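Local structure of LacI family sugar-binding transcriptional regulator (Enterococcus faecalis V583, 4RK0) at residues T18-F22 / Y213-D217; P89-L93 / T240-L244; G167-V171 / G192-L197. The protein binds ribose in the cleft between its two lobes and probably acts as a sugar-responsive, DNA-binding transcriptional regulator of the LacI family. One frame throughout, in Å; residues are numbered along the deposited sequence.

In the fold
The three contacts sample the two lobes of a periplasmic-binding-protein-like fold and the cleft between them. Contact 1 lies in the cleft, its centre about 8 Å from that of the chain, and brings the start of helix 20-35 against the loop after strand 209-211; its chemistry is mixed, with an acid, an amide, a water and the sugar beside a small apolar patch. Contacts 2 and 3, with centres about 35 Å apart, lie on opposite sides of the chain's centre. Contact 2 is an apolar helix-on-sheet layer. Contact 3 joins two helices, buried along their glycine-lined crossing but partly exposed at an arginine-tyrosine stack, where the second subunit comes near.

Contact 1 of 3, residues T18-F22 / Y213-D217; sequences TNPFF and YDNVD. With RIB (alpha-D-ribofuranose), chain E.
The N-terminal turn of helix 20-35 faces an irregular loop, with Phe21 CA and Val216 CA 6.2 Å apart and no direct hydrogen bond between the two segments. This is the sugar cleft of a periplasmic-binding-protein-like fold, where each segment supplies pocket residues and the bound ribofuranose touches both. A small apolar patch joins the segments directly: Val216 brings CB against Pro20 CB at 4.1 Å, while its CG1 approaches the backbone N of Phe21. Proline suits this first helical turn, where a missing N-H costs no helical bond. Asn19 is the N-cap, and its OD1 accepts from Phe21 N, which sits above the amide plane rather than in it. Phe21 CG is anti to the backbone N (chi1 179°), which carries the ring to the sugar; RIB C2 lies over one face, 3.4 Å from CE2, the usual packing of an aromatic on sugar carbons. The Asp214 and Phe21 side chains cross at about a right angle, though carboxylate and ring planes differ by only 26°. An acid fits here as a hydroxyl acceptor: OD1 accepts from RIB O3 at 2.6 Å and also from Gln231. The approach of RIB O5 to OD2 is implausibly short in the model, so its detail is doubtful. One water bridges the segments, donating to Asp214 OD2 at 2.8 Å and to Asn19 OD1 at 3.2 Å.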
loop_
_atom_site.group_PDB
_atom_site.type_symbol
_atom_site.label_atom_id
_atom_site.label_comp_id
_atom_site.label_asym_id
_atom_site.label_seq_id
_atom_site.Cartn_x
_atom_site.Cartn_y
_atom_site.Cartn_z
ATOM N N THR A 18 -3.114 -1.537 -3.635
ATOM C CA THR A 18 -2.806 -0.154 -3.304
ATOM C C THR A 18 -3.503 0.277 -2.026
ATOM O O THR A 18 -3.047 1.206 -1.361
ATOM C CB THR A 18 -3.237 0.793 -4.413
ATOM O OG1 THR A 18 -4.593 0.525 -4.755
ATOM C CG2 THR A 18 -2.374 0.605 -5.632
ATOM N N ASN A 19 -4.606 -0.394 -1.679
ATOM C CA ASN A 19 -5.293 -0.102 -0.443
ATOM C C ASN A 19 -4.424 -0.732 0.649
ATOM O O ASN A 19 -4.163 -1.944 0.618
ATOM C CB ASN A 19 -6.669 -0.734 -0.463
ATOM C CG ASN A 19 -7.430 -0.541 0.817
ATOM O OD1 ASN A 19 -6.897 -0.190 1.863
ATOM N ND2 ASN A 19 -8.711 -0.802 0.737
ATOM N N PRO A 20 -3.920 0.078 1.575
ATOM C CA PRO A 20 -3.072 -0.494 2.651
ATOM C C PRO A 20 -3.729 -1.696 3.352
ATOM O O PRO A 20 -3.019 -2.548 3.872
ATOM C CB PRO A 20 -2.890 0.662 3.646
ATOM C CG PRO A 20 -3.414 1.869 2.990
ATOM C CD PRO A 20 -4.177 1.519 1.751
ATOM N N PHE A 21 -5.065 -1.749 3.392
ATOM C CA PHE A 21 -5.750 -2.919 3.939
ATOM C C PHE A 21 -5.297 -4.206 3.275
ATOM O O PHE A 21 -4.959 -5.179 3.975
ATOM C CB PHE A 21 -7.271 -2.788 3.848
ATOM C CG PHE A 21 -8.001 -3.983 4.370
ATOM C CD1 PHE A 21 -8.217 -4.116 5.715
ATOM C CD2 PHE A 21 -8.409 -4.989 3.522
ATOM C CE1 PHE A 21 -8.865 -5.226 6.233
ATOM C CE2 PHE A 21 -9.026 -6.117 4.030
ATOM C CZ PHE A 21 -9.268 -6.221 5.408
ATOM N N PHE A 22 -5.312 -4.258 1.948
ATOM C CA PHE A 22 -4.997 -5.513 1.249
ATOM C C PHE A 22 -3.513 -5.761 1.209
ATOM O O PHE A 22 -3.082 -6.891 1.188
ATOM C CB PHE A 22 -5.566 -5.535 -0.144
ATOM C CG PHE A 22 -7.059 -5.588 -0.156
ATOM C CD1 PHE A 22 -7.724 -6.680 0.357
ATOM C CD2 PHE A 22 -7.791 -4.506 -0.572
ATOM C CE1 PHE A 22 -9.089 -6.695 0.388
ATOM C CE2 PHE A 22 -9.138 -4.526 -0.574
ATOM C CZ PHE A 22 -9.801 -5.628 -0.083
ATOM N N TYR A 213 -13.329 3.191 8.748
ATOM C CA TYR A 213 -13.310 1.771 8.952
ATOM C C TYR A 213 -12.026 1.116 8.397
ATOM O O TYR A 213 -11.666 1.299 7.227
ATOM C CB TYR A 213 -14.557 1.166 8.321
ATOM C CG TYR A 213 -15.022 -0.128 8.964
ATOM C CD1 TYR A 213 -14.337 -1.328 8.752
ATOM C CD2 TYR A 213 -16.165 -0.168 9.752
ATOM C CE1 TYR A 213 -14.763 -2.516 9.346
ATOM C CE2 TYR A 213 -16.616 -1.372 10.300
ATOM C CZ TYR A 213 -15.890 -2.535 10.101
ATOM O OH TYR A 213 -16.289 -3.736 10.678
ATOM N N ASP A 214 -11.352 0.377 9.266
ATOM C CA ASP A 214 -10.211 -0.527 8.986
ATOM C C ASP A 214 -9.082 -0.366 9.998
ATOM O O ASP A 214 -8.452 -1.340 10.402
ATOM C CB ASP A 214 -9.568 -0.381 7.613
ATOM C CG ASP A 214 -10.418 -0.926 6.454
ATOM O OD1 ASP A 214 -11.337 -1.746 6.683
ATOM O OD2 ASP A 214 -10.067 -0.602 5.285
ATOM N N ASN A 215 -8.791 0.875 10.320
ATOM C CA ASN A 215 -7.618 1.244 11.086
ATOM C C ASN A 215 -6.335 0.982 10.374
ATOM O O ASN A 215 -5.402 0.450 10.944
ATOM C CB ASN A 215 -7.608 0.592 12.447
ATOM C CG ASN A 215 -6.579 1.215 13.389
ATOM O OD1 ASN A 215 -6.378 2.407 13.379
ATOM N ND2 ASN A 215 -5.928 0.394 14.186
ATOM N N VAL A 216 -6.255 1.445 9.139
ATOM C CA VAL A 216 -5.018 1.309 8.383
ATOM C C VAL A 216 -3.990 2.250 9.050
ATOM O O VAL A 216 -4.340 3.108 9.852
ATOM C CB VAL A 216 -5.191 1.628 6.871
ATOM C CG1 VAL A 216 -6.180 0.656 6.195
ATOM C CG2 VAL A 216 -5.643 3.059 6.637
ATOM N N ASP A 217 -2.732 2.081 8.721
ATOM C CA ASP A 217 -1.672 2.771 9.474
ATOM C C ASP A 217 -1.755 4.282 9.329
ATOM O O ASP A 217 -1.513 5.022 10.300
ATOM C CB ASP A 217 -0.297 2.231 9.062
ATOM C CG ASP A 217 0.185 1.126 9.985
ATOM O OD1 ASP A 217 0.067 1.290 11.218
ATOM O OD2 ASP A 217 0.683 0.095 9.488
HETATM O O5 RIB E . -10.647 -0.918 3.062
HETATM C C5 RIB E . -10.838 -1.878 2.034
HETATM C C4 RIB E . -12.147 -2.478 2.310
HETATM O O4 RIB E . -12.605 -3.400 1.287
HETATM C C3 RIB E . -11.775 -3.102 3.641
HETATM O O3 RIB E . -12.649 -2.436 4.554
HETATM C C2 RIB E . -11.990 -4.586 3.334
HETATM O O2 RIB E . -12.741 -5.225 4.337
HETATM C C1 RIB E . -12.544 -4.694 1.902
HETATM O O1 RIB E . -13.721 -5.481 1.838
HETATM O O HOH W 1 -8.811 1.468 3.837
#

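Contact 2 of 3, residues P89-L93 / T240-L244; sequences PFIVL and TATLL
Ile91 reaches from its strand to the helix with two branches that do different work. Its CG1 is anti to the backbone N (chi1 -175°) and the chain runs on extended, so CD1 arrives at Leu243 CB, 3.7 Å away, and beside the carbonyl O of Thr240. The shorter branch, CG2, meets Thr240 CG2 at 3.7 Å and Leu244 CB at 4.0 Å. A beta-branched residue suits this strand position, since it fills the width between successive helical turns from one CB. The strand belongs to the mixed sheet of one lobe, and helix 233-249 packs on its face in the alpha/beta manner of periplasmic-binding-protein-like folds; strand 90-93 and the short helical segment run nearly antiparallel, at 154°, with axes 8.5 Å apart. Leu244 sets off alongside the strand rather than at it, but with chi2 at 60° its CD1 turns in, lying 3.8 Å from Phe90 CA and also touching Pro89. Farther along the strand, Leu93 meets Thr240 at about a right angle. Thr240 divides its two branches: the methyl, anti to the backbone N, faces the isoleucine, whereas OG1 is hydrogen-bonded to Leu236 O one turn back, which lets a hydroxyl sit in an apolar layer with Leu93 CD1 3.7 Å from it.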
loop_
_atom_site.group_PDB
_atom_site.type_symbol
_atom_site.label_atom_id
_atom_site.label_comp_id
_atom_site.label_asym_id
_atom_site.label_seq_id
_atom_site.Cartn_x
_atom_site.Cartn_y
_atom_site.Cartn_z
ATOM N N PRO A 89 -7.890 -27.086 -3.040
ATOM C CA PRO A 89 -8.441 -26.435 -1.871
ATOM C C PRO A 89 -8.363 -24.903 -1.994
ATOM O O PRO A 89 -7.491 -24.378 -2.689
ATOM C CB PRO A 89 -7.540 -26.938 -0.746
ATOM C CG PRO A 89 -6.238 -27.194 -1.408
ATOM C CD PRO A 89 -6.583 -27.703 -2.768
ATOM N N PHE A 90 -9.320 -24.251 -1.376
ATOM C CA PHE A 90 -9.388 -22.799 -1.332
ATOM C C PHE A 90 -10.062 -22.285 -0.062
ATOM O O PHE A 90 -10.643 -23.027 0.721
ATOM C CB PHE A 90 -10.139 -22.280 -2.559
ATOM C CG PHE A 90 -11.615 -22.612 -2.554
ATOM C CD1 PHE A 90 -12.080 -23.811 -3.061
ATOM C CD2 PHE A 90 -12.524 -21.738 -2.014
ATOM C CE1 PHE A 90 -13.436 -24.115 -3.026
ATOM C CE2 PHE A 90 -13.872 -22.026 -1.979
ATOM C CZ PHE A 90 -14.339 -23.230 -2.485
ATOM N N ILE A 91 -9.959 -20.975 0.143
ATOM C CA ILE A 91 -10.544 -20.322 1.279
ATOM C C ILE A 91 -10.964 -18.912 0.818
ATOM O O ILE A 91 -10.307 -18.335 -0.024
ATOM C CB ILE A 91 -9.549 -20.278 2.475
ATOM C CG1 ILE A 91 -10.211 -19.703 3.721
ATOM C CG2 ILE A 91 -8.262 -19.538 2.107
ATOM C CD1 ILE A 91 -9.493 -20.144 4.995
ATOM N N VAL A 92 -12.101 -18.467 1.321
ATOM C CA VAL A 92 -12.691 -17.173 0.971
ATOM C C VAL A 92 -12.740 -16.222 2.178
ATOM O O VAL A 92 -12.756 -16.615 3.345
ATOM C CB VAL A 92 -14.112 -17.302 0.349
ATOM C CG1 VAL A 92 -14.123 -18.322 -0.781
ATOM C CG2 VAL A 92 -15.198 -17.582 1.379
ATOM N N LEU A 93 -12.754 -14.941 1.876
ATOM C CA LEU A 93 -12.800 -13.945 2.878
ATOM C C LEU A 93 -13.135 -12.625 2.216
ATOM O O LEU A 93 -13.159 -12.491 0.978
ATOM C CB LEU A 93 -11.444 -13.813 3.588
ATOM C CG LEU A 93 -10.283 -13.272 2.775
ATOM C CD1 LEU A 93 -9.188 -12.738 3.727
ATOM C CD2 LEU A 93 -9.734 -14.263 1.781
ATOM N N THR A 240 -6.061 -16.967 7.639
ATOM C CA THR A 240 -6.463 -17.438 6.315
ATOM C C THR A 240 -5.458 -18.403 5.688
ATOM O O THR A 240 -5.838 -19.461 5.198
ATOM C CB THR A 240 -6.744 -16.194 5.400
ATOM O OG1 THR A 240 -7.859 -15.455 5.941
ATOM C CG2 THR A 240 -7.065 -16.607 4.015
ATOM N N ALA A 241 -4.175 -18.052 5.719
ATOM C CA ALA A 241 -3.120 -18.916 5.175
ATOM C C ALA A 241 -3.017 -20.187 5.999
ATOM O O ALA A 241 -2.780 -21.270 5.460
ATOM C CB ALA A 241 -1.779 -18.198 5.171
ATOM N N THR A 242 -3.192 -20.047 7.301
ATOM C CA THR A 242 -2.956 -21.177 8.205
ATOM C C THR A 242 -3.996 -22.212 7.907
ATOM O O THR A 242 -3.678 -23.382 7.738
ATOM C CB THR A 242 -2.986 -20.750 9.676
ATOM O OG1 THR A 242 -1.892 -19.837 9.906
ATOM C CG2 THR A 242 -2.798 -21.955 10.613
ATOM N N LEU A 243 -5.247 -21.777 7.830
ATOM C CA LEU A 243 -6.339 -22.687 7.513
ATOM C C LEU A 243 -6.216 -23.310 6.153
ATOM O O LEU A 243 -6.550 -24.478 5.988
ATOM C CB LEU A 243 -7.676 -22.000 7.668
ATOM C CG LEU A 243 -8.140 -21.744 9.093
ATOM C CD1 LEU A 243 -9.524 -21.165 9.024
ATOM C CD2 LEU A 243 -8.141 -23.005 9.947
ATOM N N LEU A 244 -5.684 -22.580 5.174
ATOM C CA LEU A 244 -5.540 -23.156 3.841
ATOM C C LEU A 244 -4.453 -24.201 3.837
ATOM O O LEU A 244 -4.616 -25.262 3.259
ATOM C CB LEU A 244 -5.243 -22.088 2.778
ATOM C CG LEU A 244 -5.024 -22.569 1.342
ATOM C CD1 LEU A 244 -6.255 -23.295 0.801
ATOM C CD2 LEU A 244 -4.704 -21.366 0.459
#

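Contact 3 of 3, residues G167-V171 / G192-L197; sequences GYQAV and GLYRGL
Tyr168 lays one face of its ring flat against the guanidinium of Arg195, a cation-pi stack with the planes 10° apart. Arg195 CZ lies 4.0 Å from the ring centroid, nearly on the ring normal. The arginine gets there through an extended chain, CG anti to the backbone N (chi1 175°), so that CG, CD and NE also run along the ring at CD1 and CE1. Glu199 is hydrogen-bonded to the Tyr168 hydroxyl, fixing the far end of the ring. Beside the stack the two backbones come very close. The axes of the two short segments approach to 7.0 Å and cross at -40°; Gly167 and Gly192 meet backbone to backbone, and Tyr168 CA is 3.3 Å from Gly192 O in a CA-H...O contact. Glycine suits these places because, without a side chain, it lets one backbone lie directly on the other. Val171 is a knob set into the hole formed by Gly192, Leu193, Gly196 and Leu197; its CG1 is 3.7 Å from Gly196 C, and its CG2 is 3.9 Å from Leu193 CD2. Helices 164-175 and 187-199 thus pack side by side, Leu193 and Leu197 continuing inward to Ile210 of strand 209-211, and Leu193 also to Ile182 and Ala184 of strand 181-184, in the parallel sheet.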
loop_
_atom_site.group_PDB
_atom_site.type_symbol
_atom_site.label_atom_id
_atom_site.label_comp_id
_atom_site.label_asym_id
_atom_site.label_seq_id
_atom_site.Cartn_x
_atom_site.Cartn_y
_atom_site.Cartn_z
ATOM N N GLY A 167 -14.228 9.266 -1.884
ATOM C CA GLY A 167 -14.579 10.104 -0.731
ATOM C C GLY A 167 -14.467 11.599 -1.105
ATOM O O GLY A 167 -15.310 12.429 -0.738
ATOM N N TYR A 168 -13.439 11.913 -1.866
ATOM C CA TYR A 168 -13.233 13.285 -2.357
ATOM C C TYR A 168 -14.405 13.769 -3.179
ATOM O O TYR A 168 -14.895 14.877 -2.982
ATOM C CB TYR A 168 -11.939 13.325 -3.174
ATOM C CG TYR A 168 -11.568 14.681 -3.771
ATOM C CD1 TYR A 168 -11.258 15.743 -2.959
ATOM C CD2 TYR A 168 -11.492 14.862 -5.154
ATOM C CE1 TYR A 168 -10.901 16.979 -3.499
ATOM C CE2 TYR A 168 -11.146 16.090 -5.710
ATOM C CZ TYR A 168 -10.842 17.142 -4.878
ATOM O OH TYR A 168 -10.477 18.356 -5.413
ATOM N N GLN A 169 -14.861 12.931 -4.110
ATOM C CA GLN A 169 -15.960 13.293 -4.997
ATOM C C GLN A 169 -17.308 13.317 -4.307
ATOM O O GLN A 169 -18.243 13.858 -4.864
ATOM C CB GLN A 169 -16.033 12.326 -6.157
ATOM C CG GLN A 169 -14.929 12.534 -7.161
ATOM C CD GLN A 169 -14.916 11.446 -8.215
ATOM O OE1 GLN A 169 -15.623 10.435 -8.113
ATOM N NE2 GLN A 169 -14.089 11.634 -9.221
ATOM N N ALA A 170 -17.419 12.729 -3.107
ATOM C CA ALA A 170 -18.670 12.841 -2.307
ATOM C C ALA A 170 -18.840 14.188 -1.583
ATOM O O ALA A 170 -19.928 14.520 -1.084
ATOM C CB ALA A 170 -18.761 11.699 -1.289
ATOM N N VAL A 171 -17.769 14.966 -1.472
ATOM C CA VAL A 171 -17.815 16.121 -0.600
ATOM C C VAL A 171 -18.825 17.185 -1.054
ATOM O O VAL A 171 -19.562 17.729 -0.224
ATOM C CB VAL A 171 -16.410 16.683 -0.303
ATOM C CG1 VAL A 171 -16.516 18.006 0.444
ATOM C CG2 VAL A 171 -15.588 15.670 0.495
ATOM N N GLY A 192 -10.398 10.699 1.627
ATOM C CA GLY A 192 -10.922 11.504 0.521
ATOM C C GLY A 192 -11.773 12.641 1.012
ATOM O O GLY A 192 -11.649 13.764 0.541
ATOM N N LEU A 193 -12.652 12.326 1.956
ATOM C CA LEU A 193 -13.427 13.323 2.699
ATOM C C LEU A 193 -12.582 14.408 3.311
ATOM O O LEU A 193 -12.885 15.615 3.135
ATOM C CB LEU A 193 -14.289 12.651 3.778
ATOM C CG LEU A 193 -15.325 11.633 3.271
ATOM C CD1 LEU A 193 -16.036 10.964 4.439
ATOM C CD2 LEU A 193 -16.331 12.303 2.392
ATOM N N TYR A 194 -11.554 14.002 4.034
ATOM C CA TYR A 194 -10.601 14.962 4.626
ATOM C C TYR A 194 -10.118 15.969 3.574
ATOM O O TYR A 194 -10.159 17.173 3.804
ATOM C CB TYR A 194 -9.375 14.267 5.203
ATOM C CG TYR A 194 -9.454 13.805 6.644
ATOM C CD1 TYR A 194 -10.579 13.140 7.143
ATOM C CD2 TYR A 194 -8.358 13.956 7.493
ATOM C CE1 TYR A 194 -10.640 12.717 8.468
ATOM C CE2 TYR A 194 -8.393 13.525 8.807
ATOM C CZ TYR A 194 -9.537 12.897 9.303
ATOM O OH TYR A 194 -9.508 12.492 10.628
ATOM N N ARG A 195 -9.637 15.473 2.438
ATOM C CA ARG A 195 -9.116 16.336 1.392
ATOM C C ARG A 195 -10.204 17.262 0.833
ATOM O O ARG A 195 -9.973 18.441 0.656
ATOM C CB ARG A 195 -8.501 15.495 0.272
ATOM C CG ARG A 195 -8.034 16.279 -0.925
ATOM C CD ARG A 195 -7.625 15.377 -2.081
ATOM N NE ARG A 195 -7.351 16.129 -3.315
ATOM C CZ ARG A 195 -7.261 15.593 -4.539
ATOM N NH1 ARG A 195 -7.442 14.286 -4.738
ATOM N NH2 ARG A 195 -7.013 16.373 -5.590
ATOM N N GLY A 196 -11.385 16.742 0.551
ATOM C CA GLY A 196 -12.409 17.569 -0.041
ATOM C C GLY A 196 -12.917 18.609 0.931
ATOM O O GLY A 196 -13.169 19.783 0.556
ATOM N N LEU A 197 -13.080 18.189 2.190
ATOM C CA LEU A 197 -13.520 19.120 3.213
ATOM C C LEU A 197 -12.454 20.224 3.407
ATOM O O LEU A 197 -12.804 21.391 3.569
ATOM C CB LEU A 197 -13.820 18.415 4.537
ATOM C CG LEU A 197 -15.116 17.595 4.475
ATOM C CD1 LEU A 197 -15.277 16.725 5.715
ATOM C CD2 LEU A 197 -16.328 18.500 4.327
#